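Local coordinates for protein putative glutathione S-transferase (Sinorhizobium meliloti, PDB 4MDC) that probably catalyses the transfer of glutathione to electrophilic substrates, as a homodimeric glutathione S-transferase, at residues 41-46 with 100-106; 73-77 with 89-93. One frame throughout, in Å; residues are numbered along the deposited sequence.

Interaction 1: 41-46 with 100-106; sequences ILSEYG and MKRDRRL
Tyr-45 reaches from the end of helix 33-44 into the loop 100-106, its side chain running beside that of Lys-101 in the same sense, while the Leu-106 side chain passes it head to tail. With chi1 at -73°, CG sits beside the backbone N and anti to the carbonyl carbon, which carries the ring off the helix end and into the curve of the loop. CB of Lys-101 covers one face, 3.7 Å from the ring centroid and shifted toward CZ and CE1, the hydroxyl-bearing end of the ring: a CH-pi contact. The carbonyl O of Arg-104 meets the ring edge in plane, 3.4 Å from CE1 of Tyr-45. At the end of the ring the hydroxyl OH accepts the backbone N-H of Leu-106 at 2.9 Å, nearly straight at 163°, while CD1 of Leu-106 packs obliquely on CE1. Gly-46, with positive phi, ends the helix in a Schellman motif; this helix is the first of the thioredoxin-like N-terminal domain, and 100-106 belongs to the linker leading to the all-helical C-terminal domain. The Arg-104 guanidinium grips Met-100 O side-on, NE at 2.8 Å and NH2 at 2.9 Å, with the oxygen in its plane. Held flat in this way, it presents one face to the carbonyl O of Glu-44, which stands 3.3 Å above its centre and is too poorly angled for a hydrogen bond. The methyl CE of Met-100, a selenomethionine, lies 3.3 Å from Tyr-45 O. Glu-44 sends its carboxylate chiefly to Arg-227 and Ser-229; a water that donates to Arg-104 O gives only a weak bond to OE1 of Glu-44. Arg-105 turns away to salt bridges with Asp-94 and Glu-109.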
loop_
_atom_site.group_PDB
_atom_site.type_symbol
_atom_site.label_atom_id
_atom_site.label_comp_id
_atom_site.label_asym_id
_atom_site.label_seq_id
_atom_site.Cartn_x
_atom_site.Cartn_y
_atom_site.Cartn_z
ATOM N N ILE B 41 -3.668 -17.372 2.463
ATOM C CA ILE B 41 -2.395 -17.852 1.947
ATOM C C ILE B 41 -1.778 -18.957 2.813
ATOM O O ILE B 41 -1.385 -20.025 2.303
ATOM C CB ILE B 41 -1.351 -16.727 1.779
ATOM C CG1 ILE B 41 -1.892 -15.638 0.848
ATOM C CG2 ILE B 41 -0.076 -17.342 1.275
ATOM C CD1 ILE B 41 -1.079 -14.369 0.960
ATOM N N LEU B 42 -1.762 -18.710 4.115
ATOM C CA LEU B 42 -1.220 -19.671 5.079
ATOM C C LEU B 42 -1.978 -21.006 5.000
ATOM O O LEU B 42 -1.322 -22.049 4.934
ATOM C CB LEU B 42 -1.206 -19.086 6.473
ATOM C CG LEU B 42 -0.273 -17.910 6.753
ATOM C CD1 LEU B 42 -0.635 -17.179 8.042
ATOM C CD2 LEU B 42 1.164 -18.412 6.823
ATOM N N SER B 43 -3.318 -20.986 4.943
ATOM C CA SER B 43 -4.098 -22.217 4.763
ATOM C C SER B 43 -3.872 -22.940 3.435
ATOM O O SER B 43 -3.716 -24.158 3.415
ATOM C CB SER B 43 -5.616 -21.989 4.931
ATOM O OG SER B 43 -5.831 -21.473 6.183
ATOM N N GLU B 44 -3.838 -22.194 2.334
ATOM C CA GLU B 44 -3.613 -22.764 1.003
ATOM C C GLU B 44 -2.272 -23.492 0.963
ATOM O O GLU B 44 -2.141 -24.518 0.320
ATOM C CB GLU B 44 -3.635 -21.654 -0.100
ATOM C CG GLU B 44 -5.019 -21.092 -0.438
ATOM C CD GLU B 44 -5.919 -22.027 -1.249
ATOM O OE1 GLU B 44 -5.392 -22.789 -2.079
ATOM O OE2 GLU B 44 -7.192 -22.009 -1.078
ATOM N N TYR B 45 -1.290 -22.956 1.683
ATOM C CA TYR B 45 0.075 -23.523 1.706
ATOM C C TYR B 45 0.306 -24.493 2.893
ATOM O O TYR B 45 1.402 -24.957 3.098
ATOM C CB TYR B 45 1.128 -22.391 1.700
ATOM C CG TYR B 45 1.303 -21.656 0.402
ATOM C CD1 TYR B 45 0.772 -22.132 -0.779
ATOM C CD2 TYR B 45 2.058 -20.472 0.350
ATOM C CE1 TYR B 45 0.944 -21.442 -1.965
ATOM C CE2 TYR B 45 2.250 -19.794 -0.826
ATOM C CZ TYR B 45 1.686 -20.267 -1.981
ATOM O OH TYR B 45 1.918 -19.669 -3.204
ATOM N N GLY B 46 -0.725 -24.770 3.674
ATOM C CA GLY B 46 -0.626 -25.826 4.698
ATOM C C GLY B 46 0.130 -25.431 5.954
ATOM O O GLY B 46 0.533 -26.295 6.741
HETATM N N MSE B 100 6.045 -26.191 0.444
HETATM C CA MSE B 100 4.635 -25.947 0.817
HETATM C C MSE B 100 3.852 -25.243 -0.302
HETATM O O MSE B 100 2.621 -25.325 -0.311
HETATM C CB MSE B 100 4.542 -25.115 2.081
HETATM C CG MSE B 100 5.182 -25.679 3.339
HETATM SE SE MSE B 100 4.877 -27.594 3.595
HETATM C CE MSE B 100 3.050 -27.535 4.289
ATOM N N LYS B 101 4.551 -24.611 -1.271
ATOM C CA LYS B 101 3.882 -24.012 -2.464
ATOM C C LYS B 101 4.007 -24.796 -3.768
ATOM O O LYS B 101 3.476 -24.365 -4.803
ATOM C CB LYS B 101 4.307 -22.537 -2.665
ATOM C CG LYS B 101 5.717 -22.214 -3.142
ATOM C CD LYS B 101 5.864 -20.726 -3.443
ATOM C CE LYS B 101 7.024 -20.362 -4.380
ATOM N NZ LYS B 101 8.141 -21.232 -4.096
ATOM N N ARG B 102 4.689 -25.948 -3.721
ATOM C CA ARG B 102 4.978 -26.754 -4.902
ATOM C C ARG B 102 3.685 -27.122 -5.597
ATOM O O ARG B 102 2.721 -27.563 -4.953
ATOM C CB ARG B 102 5.763 -28.036 -4.522
ATOM N N ASP B 103 3.625 -26.888 -6.903
ATOM C CA ASP B 103 2.421 -27.245 -7.689
ATOM C C ASP B 103 1.175 -26.446 -7.343
ATOM O O ASP B 103 0.129 -26.714 -7.914
ATOM C CB ASP B 103 2.109 -28.760 -7.573
ATOM C CG ASP B 103 3.258 -29.627 -8.069
ATOM O OD1 ASP B 103 3.835 -29.276 -9.128
ATOM O OD2 ASP B 103 3.605 -30.622 -7.376
ATOM N N ARG B 104 1.247 -25.451 -6.457
ATOM C CA ARG B 104 0.065 -24.690 -6.093
ATOM C C ARG B 104 0.415 -23.229 -5.845
ATOM O O ARG B 104 -0.176 -22.564 -5.013
ATOM C CB ARG B 104 -0.660 -25.285 -4.869
ATOM C CG ARG B 104 0.225 -25.517 -3.663
ATOM C CD ARG B 104 -0.504 -26.350 -2.611
ATOM N NE ARG B 104 0.252 -26.403 -1.378
ATOM C CZ ARG B 104 -0.147 -27.053 -0.291
ATOM N NH1 ARG B 104 -1.241 -27.788 -0.339
ATOM N NH2 ARG B 104 0.580 -27.021 0.800
ATOM N N ARG B 105 1.320 -22.709 -6.630
ATOM C CA ARG B 105 1.850 -21.379 -6.415
ATOM C C ARG B 105 0.808 -20.274 -6.705
ATOM O O ARG B 105 0.256 -20.230 -7.780
ATOM C CB ARG B 105 3.089 -21.179 -7.282
ATOM C CG ARG B 105 3.908 -19.939 -6.906
ATOM C CD ARG B 105 5.080 -19.663 -7.838
ATOM N NE ARG B 105 5.914 -18.547 -7.352
ATOM C CZ ARG B 105 7.037 -18.110 -7.920
ATOM N NH1 ARG B 105 7.528 -18.698 -9.026
ATOM N NH2 ARG B 105 7.694 -17.094 -7.366
ATOM N N LEU B 106 0.654 -19.343 -5.785
ATOM C CA LEU B 106 -0.335 -18.277 -5.876
ATOM C C LEU B 106 0.179 -16.935 -6.487
ATOM O O LEU B 106 -0.610 -16.028 -6.754
ATOM C CB LEU B 106 -0.902 -18.025 -4.510
ATOM C CG LEU B 106 -1.707 -19.197 -3.964
ATOM C CD1 LEU B 106 -1.852 -19.026 -2.479
ATOM C CD2 LEU B 106 -3.051 -19.276 -4.684
HETATM O O HOH W 1 -2.865 -22.644 -4.314
#

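Interaction 2: 73-77 with 89-93; sequences PVYVD and ISEYL
Strand 74-76 and the 89-93 turns of helix 86-96 run in roughly the same direction, 35° between their axes and 10.4 Å apart at closest approach, with Tyr-75 and Ile-89 the nearest pair of CA atoms. The strand is an inner one of the mixed sheet of the thioredoxin-like domain, and the helix packs against one side of that sheet. Pro-73, preceded by a cis peptide bond as in the conserved cis-proline of this fold, meets CD1 of Ile-89 with its CG at 3.8 Å. The same methyl lies 3.8 Å from CB of Tyr-75. The Tyr-75 side chain crosses that of Tyr-92 at about a right angle, CE2 to CE2 at 4.1 Å, and its OH end reaches CD2 of Leu-93. Tyr-92, its CG opposite the backbone N (chi1 176°), points back at Asp-77, whose side chain comes the other way. There its OH donates to the syn lone pair of OD2 of Asp-77 at 2.7 Å, ring and carboxylate planes 58° apart. Phe-112 of the second subunit packs on both residues. With Ser-79 OG bonded to OD1, both carboxylate oxygens have partners, and the short tyrosine bond is consistent with a charged Asp-77 at the dimer interface.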
loop_
_atom_site.group_PDB
_atom_site.type_symbol
_atom_site.label_atom_id
_atom_site.label_comp_id
_atom_site.label_asym_id
_atom_site.label_seq_id
_atom_site.Cartn_x
_atom_site.Cartn_y
_atom_site.Cartn_z
ATOM N N PRO B 73 -2.300 -7.383 9.079
ATOM C CA PRO B 73 -1.870 -8.207 10.152
ATOM C C PRO B 73 -0.366 -8.051 10.395
ATOM O O PRO B 73 0.300 -7.351 9.651
ATOM C CB PRO B 73 -2.150 -9.587 9.633
ATOM C CG PRO B 73 -1.931 -9.510 8.192
ATOM C CD PRO B 73 -2.338 -8.141 7.809
ATOM N N VAL B 74 0.122 -8.704 11.440
ATOM C CA VAL B 74 1.558 -8.769 11.685
ATOM C C VAL B 74 1.909 -10.244 11.843
ATOM O O VAL B 74 1.301 -10.931 12.667
ATOM C CB VAL B 74 1.963 -8.011 12.950
ATOM C CG1 VAL B 74 3.445 -8.156 13.219
ATOM C CG2 VAL B 74 1.575 -6.545 12.815
ATOM N N TYR B 75 2.935 -10.696 11.109
ATOM C CA TYR B 75 3.324 -12.106 11.129
ATOM C C TYR B 75 4.671 -12.211 11.809
ATOM O O TYR B 75 5.593 -11.510 11.451
ATOM C CB TYR B 75 3.428 -12.625 9.712
ATOM C CG TYR B 75 3.763 -14.055 9.491
ATOM C CD1 TYR B 75 2.839 -15.072 9.675
ATOM C CD2 TYR B 75 5.018 -14.426 9.071
ATOM C CE1 TYR B 75 3.169 -16.401 9.443
ATOM C CE2 TYR B 75 5.333 -15.745 8.839
ATOM C CZ TYR B 75 4.414 -16.712 8.997
ATOM O OH TYR B 75 4.766 -18.037 8.767
ATOM N N VAL B 76 4.761 -13.063 12.815
ATOM C CA VAL B 76 6.011 -13.238 13.515
ATOM C C VAL B 76 6.319 -14.700 13.545
ATOM O O VAL B 76 5.714 -15.473 14.308
ATOM C CB VAL B 76 5.991 -12.713 14.953
ATOM C CG1 VAL B 76 7.405 -12.774 15.539
ATOM C CG2 VAL B 76 5.484 -11.290 15.004
ATOM N N ASP B 77 7.259 -15.118 12.727
ATOM C CA ASP B 77 7.702 -16.485 12.756
ATOM C C ASP B 77 8.819 -16.634 13.756
ATOM O O ASP B 77 9.156 -15.692 14.500
ATOM C CB ASP B 77 7.915 -17.131 11.382
ATOM C CG ASP B 77 9.116 -16.601 10.630
ATOM O OD1 ASP B 77 10.008 -16.052 11.253
ATOM O OD2 ASP B 77 9.165 -16.796 9.408
ATOM N N ILE B 89 4.065 -9.524 3.947
ATOM C CA ILE B 89 3.923 -10.879 4.331
ATOM C C ILE B 89 3.733 -11.821 3.150
ATOM O O ILE B 89 4.344 -12.916 3.068
ATOM C CB ILE B 89 2.771 -11.026 5.367
ATOM C CG1 ILE B 89 3.057 -10.259 6.644
ATOM C CG2 ILE B 89 2.560 -12.498 5.662
ATOM C CD1 ILE B 89 1.796 -10.059 7.481
ATOM N N SER B 90 2.850 -11.436 2.215
ATOM C CA SER B 90 2.585 -12.287 1.060
ATOM C C SER B 90 3.845 -12.510 0.172
ATOM O O SER B 90 4.035 -13.602 -0.374
ATOM C CB SER B 90 1.375 -11.739 0.255
ATOM O OG SER B 90 1.665 -10.493 -0.355
ATOM N N GLU B 91 4.681 -11.494 0.062
ATOM C CA GLU B 91 5.931 -11.610 -0.728
ATOM C C GLU B 91 6.881 -12.567 -0.008
ATOM O O GLU B 91 7.485 -13.429 -0.623
ATOM C CB GLU B 91 6.599 -10.229 -0.954
ATOM C CG GLU B 91 5.733 -9.261 -1.791
ATOM C CD GLU B 91 5.481 -9.707 -3.228
ATOM O OE1 GLU B 91 6.306 -10.508 -3.781
ATOM O OE2 GLU B 91 4.501 -9.200 -3.838
ATOM N N TYR B 92 6.988 -12.376 1.296
ATOM C CA TYR B 92 7.819 -13.234 2.157
ATOM C C TYR B 92 7.408 -14.707 2.056
ATOM O O TYR B 92 8.275 -15.579 1.879
ATOM C CB TYR B 92 7.769 -12.777 3.621
ATOM C CG TYR B 92 8.513 -13.666 4.594
ATOM C CD1 TYR B 92 9.890 -13.580 4.747
ATOM C CD2 TYR B 92 7.825 -14.645 5.330
ATOM C CE1 TYR B 92 10.576 -14.395 5.617
ATOM C CE2 TYR B 92 8.508 -15.477 6.195
ATOM C CZ TYR B 92 9.885 -15.365 6.344
ATOM O OH TYR B 92 10.605 -16.142 7.209
ATOM N N LEU B 93 6.096 -14.954 2.137
ATOM C CA LEU B 93 5.579 -16.302 1.969
ATOM C C LEU B 93 5.833 -16.895 0.589
ATOM O O LEU B 93 6.116 -18.097 0.491
ATOM C CB LEU B 93 4.093 -16.407 2.329
ATOM C CG LEU B 93 3.803 -16.141 3.801
ATOM C CD1 LEU B 93 2.317 -16.080 4.057
ATOM C CD2 LEU B 93 4.453 -17.147 4.721
#

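How the interactions relate
Interaction 2 is nested along the chain inside the loop closed by interaction 1, and their centres lie 14 Å apart. Helix 33-44 joins them: CD1 of Ile-41 touches CB of Ser-90 at 3.7 Å, and CD2 of Leu-42 meets CD1 of Leu-93 at 3.8 Å and CE1 of Tyr-75 at 3.9 Å. These side chains fill the space where helices 33-44 and 86-96 meet beside Tyr-75 of the sheet. Interaction 1 extends from there toward helix 191-205, whereas the Asp-77 and Tyr-92 end of interaction 2 meets Pro-111 and Phe-112 of the second subunit. In relatives the cis-proline loop contributes to the glutathione site, so the Pro-73 end of interaction 2 probably lies near it.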